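Local coordinates for endoglucanase (Uncultured bacterium, PDB 3X17), which hydrolyses internal beta-1,4-glucosidic bonds of cellulose as a glycoside hydrolase family 9 endoglucanase carrying an N-terminal Ig-like domain, at residues 413-425 / 461-474. Numbering follows the deposited sequence.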
loop_
_atom_site.group_PDB
_atom_site.type_symbol
_atom_site.label_atom_id
_atom_site.label_comp_id
_atom_site.label_asym_id
_atom_site.label_seq_id
_atom_site.Cartn_x
_atom_site.Cartn_y
_atom_site.Cartn_z
ATOM N N VAL A 413 -6.908 -5.241 -15.552
ATOM C CA VAL A 413 -7.265 -4.221 -14.566
ATOM C C VAL A 413 -8.168 -3.145 -15.193
ATOM O O VAL A 413 -9.228 -2.835 -14.651
ATOM C CB VAL A 413 -6.046 -3.586 -13.861
ATOM C CG1 VAL A 413 -6.488 -2.413 -13.024
ATOM C CG2 VAL A 413 -5.364 -4.622 -12.972
ATOM N N PHE A 414 -7.741 -2.590 -16.326
ATOM C CA PHE A 414 -8.480 -1.535 -16.995
ATOM C C PHE A 414 -9.907 -1.935 -17.352
ATOM O O PHE A 414 -10.842 -1.147 -17.172
ATOM C CB PHE A 414 -7.755 -1.070 -18.243
ATOM C CG PHE A 414 -8.304 0.221 -18.807
ATOM C CD1 PHE A 414 -8.078 1.423 -18.148
ATOM C CD2 PHE A 414 -9.164 0.210 -19.913
ATOM C CE1 PHE A 414 -8.644 2.613 -18.607
ATOM C CE2 PHE A 414 -9.725 1.396 -20.386
ATOM C CZ PHE A 414 -9.473 2.596 -19.724
ATOM N N GLN A 415 -10.088 -3.182 -17.782
ATOM C CA GLN A 415 -11.424 -3.690 -18.081
ATOM C C GLN A 415 -12.345 -3.713 -16.861
ATOM O O GLN A 415 -13.558 -3.417 -16.966
ATOM C CB GLN A 415 -11.335 -5.085 -18.685
ATOM C CG GLN A 415 -12.598 -5.907 -18.493
ATOM C CD GLN A 415 -12.527 -7.276 -19.167
ATOM O OE1 GLN A 415 -13.392 -8.126 -18.955
ATOM N NE2 GLN A 415 -11.510 -7.486 -19.993
ATOM N N THR A 416 -11.802 -4.106 -15.703
ATOM C CA THR A 416 -12.596 -4.047 -14.473
ATOM C C THR A 416 -12.925 -2.597 -14.117
ATOM O O THR A 416 -14.057 -2.262 -13.763
ATOM C CB THR A 416 -11.889 -4.747 -13.294
ATOM O OG1 THR A 416 -11.488 -6.061 -13.691
ATOM C CG2 THR A 416 -12.836 -4.866 -12.082
ATOM N N TYR A 417 -11.942 -1.726 -14.252
ATOM C CA TYR A 417 -12.150 -0.325 -13.944
ATOM C C TYR A 417 -13.323 0.221 -14.773
ATOM O O TYR A 417 -14.134 1.013 -14.278
ATOM C CB TYR A 417 -10.870 0.456 -14.229
ATOM C CG TYR A 417 -11.054 1.931 -14.521
ATOM C CD1 TYR A 417 -11.187 2.852 -13.491
ATOM C CD2 TYR A 417 -11.002 2.414 -15.828
ATOM C CE1 TYR A 417 -11.335 4.228 -13.751
ATOM C CE2 TYR A 417 -11.085 3.786 -16.095
ATOM C CZ TYR A 417 -11.276 4.682 -15.043
ATOM O OH TYR A 417 -11.386 6.037 -15.282
ATOM N N GLU A 418 -13.424 -0.225 -16.018
ATOM C CA GLU A 418 -14.472 0.277 -16.897
ATOM C C GLU A 418 -15.831 -0.271 -16.492
ATOM O O GLU A 418 -16.843 0.355 -16.748
ATOM C CB GLU A 418 -14.181 -0.083 -18.354
ATOM C CG GLU A 418 -12.970 0.649 -18.932
ATOM C CD GLU A 418 -13.041 0.756 -20.442
ATOM O OE1 GLU A 418 -13.077 -0.302 -21.119
ATOM O OE2 GLU A 418 -13.077 1.900 -20.937
ATOM N N GLN A 419 -15.843 -1.415 -15.817
ATOM C CA GLN A 419 -17.093 -1.988 -15.323
ATOM C C GLN A 419 -17.573 -1.366 -14.009
ATOM O O GLN A 419 -18.531 -1.848 -13.425
ATOM C CB GLN A 419 -16.959 -3.503 -15.156
ATOM C CG GLN A 419 -16.798 -4.226 -16.467
ATOM C CD GLN A 419 -16.266 -5.649 -16.324
ATOM O OE1 GLN A 419 -16.536 -6.488 -17.180
ATOM N NE2 GLN A 419 -15.481 -5.919 -15.277
ATOM N N SER A 420 -16.931 -0.299 -13.545
ATOM C CA SER A 420 -17.070 0.088 -12.147
ATOM C C SER A 420 -17.371 1.564 -11.999
ATOM O O SER A 420 -16.520 2.415 -12.231
ATOM C CB SER A 420 -15.810 -0.264 -11.356
ATOM O OG SER A 420 -15.946 0.115 -9.990
ATOM N N GLY A 421 -18.571 1.866 -11.543
ATOM C CA GLY A 421 -19.012 3.247 -11.536
ATOM C C GLY A 421 -18.080 4.137 -10.737
ATOM O O GLY A 421 -17.792 5.244 -11.150
ATOM N N TYR A 422 -17.566 3.647 -9.607
ATOM C CA TYR A 422 -16.703 4.486 -8.779
ATOM C C TYR A 422 -15.215 4.459 -9.138
ATOM O O TYR A 422 -14.401 5.067 -8.425
ATOM C CB TYR A 422 -16.875 4.150 -7.306
ATOM C CG TYR A 422 -18.186 4.595 -6.737
ATOM C CD1 TYR A 422 -18.371 5.927 -6.318
ATOM C CD2 TYR A 422 -19.245 3.713 -6.627
ATOM C CE1 TYR A 422 -19.555 6.340 -5.770
ATOM C CE2 TYR A 422 -20.462 4.125 -6.099
ATOM C CZ TYR A 422 -20.617 5.444 -5.684
ATOM O OH TYR A 422 -21.784 5.833 -5.049
ATOM N N GLY A 423 -14.836 3.690 -10.158
ATOM C CA GLY A 423 -13.420 3.582 -10.501
ATOM C C GLY A 423 -12.694 2.375 -9.920
ATOM O O GLY A 423 -11.756 1.884 -10.520
ATOM N N VAL A 424 -13.141 1.882 -8.766
ATOM C CA VAL A 424 -12.401 0.833 -8.044
ATOM C C VAL A 424 -12.470 -0.465 -8.824
ATOM O O VAL A 424 -13.547 -0.888 -9.213
ATOM C CB VAL A 424 -12.922 0.627 -6.589
ATOM C CG1 VAL A 424 -14.408 0.301 -6.570
ATOM C CG2 VAL A 424 -12.136 -0.498 -5.895
ATOM N N PRO A 425 -11.306 -1.027 -9.181
ATOM C CA PRO A 425 -11.258 -2.185 -10.082
ATOM C C PRO A 425 -11.544 -3.494 -9.372
ATOM O O PRO A 425 -10.836 -4.489 -9.575
ATOM C CB PRO A 425 -9.823 -2.153 -10.637
ATOM C CG PRO A 425 -9.048 -1.311 -9.664
ATOM C CD PRO A 425 -9.967 -0.620 -8.727
ATOM N N ALA A 461 -6.926 5.897 -14.935
ATOM C CA ALA A 461 -7.452 4.806 -14.132
ATOM C C ALA A 461 -6.682 4.663 -12.824
ATOM O O ALA A 461 -7.265 4.319 -11.814
ATOM C CB ALA A 461 -7.458 3.482 -14.915
ATOM N N ALA A 462 -5.366 4.879 -12.855
ATOM C CA ALA A 462 -4.562 4.860 -11.643
ATOM C C ALA A 462 -4.961 6.018 -10.729
ATOM O O ALA A 462 -5.138 5.835 -9.514
ATOM C CB ALA A 462 -3.067 4.942 -11.989
ATOM N N LEU A 463 -5.098 7.213 -11.289
ATOM C CA LEU A 463 -5.507 8.366 -10.475
ATOM C C LEU A 463 -6.823 8.063 -9.771
ATOM O O LEU A 463 -7.035 8.457 -8.617
ATOM C CB LEU A 463 -5.687 9.626 -11.328
ATOM C CG LEU A 463 -6.203 10.873 -10.606
ATOM C CD1 LEU A 463 -5.241 11.237 -9.427
ATOM C CD2 LEU A 463 -6.238 12.038 -11.603
ATOM N N ALA A 464 -7.700 7.371 -10.480
ATOM C CA ALA A 464 -9.024 7.050 -9.958
ATOM C C ALA A 464 -8.940 6.198 -8.675
ATOM O O ALA A 464 -9.923 6.106 -7.913
ATOM C CB ALA A 464 -9.831 6.322 -11.028
ATOM N N GLN A 465 -7.799 5.553 -8.453
ATOM C CA GLN A 465 -7.628 4.753 -7.218
ATOM C C GLN A 465 -7.290 5.634 -6.013
ATOM O O GLN A 465 -7.790 5.404 -4.902
ATOM C CB GLN A 465 -6.548 3.680 -7.390
ATOM C CG GLN A 465 -6.814 2.781 -8.555
ATOM C CD GLN A 465 -8.285 2.435 -8.669
ATOM O OE1 GLN A 465 -8.922 2.039 -7.670
ATOM N NE2 GLN A 465 -8.855 2.604 -9.888
ATOM N N LEU A 466 -6.505 6.679 -6.258
ATOM C CA LEU A 466 -6.379 7.752 -5.284
ATOM C C LEU A 466 -7.705 8.466 -5.009
ATOM O O LEU A 466 -8.058 8.656 -3.851
ATOM C CB LEU A 466 -5.291 8.740 -5.684
ATOM C CG LEU A 466 -3.856 8.216 -5.748
ATOM C CD1 LEU A 466 -2.975 9.210 -6.483
ATOM C CD2 LEU A 466 -3.304 8.065 -4.325
ATOM N N ASP A 467 -8.436 8.874 -6.045
ATOM C CA ASP A 467 -9.739 9.523 -5.816
ATOM C C ASP A 467 -10.635 8.641 -4.961
ATOM O O ASP A 467 -11.392 9.139 -4.130
ATOM C CB ASP A 467 -10.487 9.876 -7.125
ATOM C CG ASP A 467 -9.725 10.897 -8.006
ATOM O OD1 ASP A 467 -8.955 11.758 -7.482
ATOM O OD2 ASP A 467 -9.965 10.880 -9.235
ATOM N N TYR A 468 -10.611 7.347 -5.250
ATOM C CA TYR A 468 -11.505 6.402 -4.601
ATOM C C TYR A 468 -11.208 6.247 -3.101
ATOM O O TYR A 468 -12.123 6.349 -2.275
ATOM C CB TYR A 468 -11.463 5.040 -5.295
ATOM C CG TYR A 468 -12.132 3.947 -4.486
ATOM C CD1 TYR A 468 -13.512 3.747 -4.555
ATOM C CD2 TYR A 468 -11.376 3.038 -3.747
ATOM C CE1 TYR A 468 -14.123 2.734 -3.813
ATOM C CE2 TYR A 468 -11.978 1.997 -3.056
ATOM C CZ TYR A 468 -13.351 1.865 -3.069
ATOM O OH TYR A 468 -13.951 0.867 -2.320
ATOM N N VAL A 469 -9.927 6.115 -2.743
ATOM C CA VAL A 469 -9.586 5.959 -1.331
ATOM C C VAL A 469 -9.678 7.285 -0.600
ATOM O O VAL A 469 -9.600 7.315 0.637
ATOM C CB VAL A 469 -8.185 5.323 -1.060
ATOM C CG1 VAL A 469 -8.075 3.896 -1.622
ATOM C CG2 VAL A 469 -7.066 6.226 -1.549
ATOM N N LEU A 470 -9.850 8.376 -1.351
ATOM C CA LEU A 470 -9.899 9.685 -0.739
ATOM C C LEU A 470 -11.266 10.330 -0.844
ATOM O O LEU A 470 -11.396 11.538 -0.665
ATOM C CB LEU A 470 -8.801 10.616 -1.286
ATOM C CG LEU A 470 -7.386 10.245 -0.837
ATOM C CD1 LEU A 470 -6.347 11.072 -1.603
ATOM C CD2 LEU A 470 -7.203 10.481 0.663
ATOM N N GLY A 471 -12.281 9.522 -1.138
ATOM C CA GLY A 471 -13.669 9.964 -0.955
ATOM C C GLY A 471 -14.599 9.736 -2.140
ATOM O O GLY A 471 -15.824 9.947 -2.029
ATOM N N VAL A 472 -14.053 9.240 -3.251
ATOM C CA VAL A 472 -14.888 8.902 -4.401
ATOM C C VAL A 472 -15.377 7.457 -4.314
ATOM O O VAL A 472 -14.887 6.568 -5.001
ATOM C CB VAL A 472 -14.222 9.246 -5.786
ATOM C CG1 VAL A 472 -15.214 8.969 -6.960
ATOM C CG2 VAL A 472 -13.837 10.727 -5.830
ATOM N N ASN A 473 -16.364 7.238 -3.453
ATOM C CA ASN A 473 -16.838 5.896 -3.114
ATOM C C ASN A 473 -18.215 6.021 -2.448
ATOM O O ASN A 473 -18.613 7.113 -2.041
ATOM C CB ASN A 473 -15.834 5.198 -2.186
ATOM C CG ASN A 473 -15.655 5.933 -0.858
ATOM O OD1 ASN A 473 -16.620 6.136 -0.119
ATOM N ND2 ASN A 473 -14.428 6.396 -0.584
ATOM N N PRO A 474 -18.976 4.923 -2.380
ATOM C CA PRO A 474 -20.383 5.173 -2.074
ATOM C C PRO A 474 -20.603 5.625 -0.632
ATOM O O PRO A 474 -21.713 6.003 -0.283
ATOM C CB PRO A 474 -21.042 3.806 -2.293
ATOM C CG PRO A 474 -19.917 2.829 -2.403
ATOM C CD PRO A 474 -18.764 3.581 -2.943
HETATM O O HOH W 1 -12.442 6.983 -8.526
#
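The side-chain amide nitrogen of Q465 is gripped by two carbonyls: NE2 donates across the contact to G423 O at 3.1 Å in an almost straight bond (172°), and to A461 O, one turn back in its helix, at 3.0 Å. G423 O lies in the Gln amide plane, although NE2 stands well above the carbonyl plane. With both N-H groups engaged, the amide's rotation is fixed, and its OE1 is turned onto P425 CD and V424 CA, buried without a polar partner. A water also bridges, donating to Y422 O and A464 O.

In the (alpha/alpha)6 barrel, the contact packs the C-terminal end of helix 396-418, with the type I turn S420-G423 and the residues after it, along helix 456-469 and the loop that follows; the helical segments cross at 53°.

Three CH-pi contacts flank the Q465 amide. A461 CB sits 3.7 Å from the Y417 ring centroid, nearly on the ring normal, and also meets the F414 ring edge. V424 CB lies over one Y468 face, both methyls on that side, CG1 toward CE1 and CG2 toward CE2; Y468 CG is anti to the backbone N (chi1 167°), which turns a ring face to V424. P474 CD covers one face of Y422 at 3.6 Å from the centroid.

This side of the barrel faces the Ig-like domain: Y422 OH hydrogen-bonds D81, and D467 reaches N21 and Q32. Past the helix, N473 ND2 binds Y468 O at 2.9 Å and also K477 O, tying down the loop that presents P474.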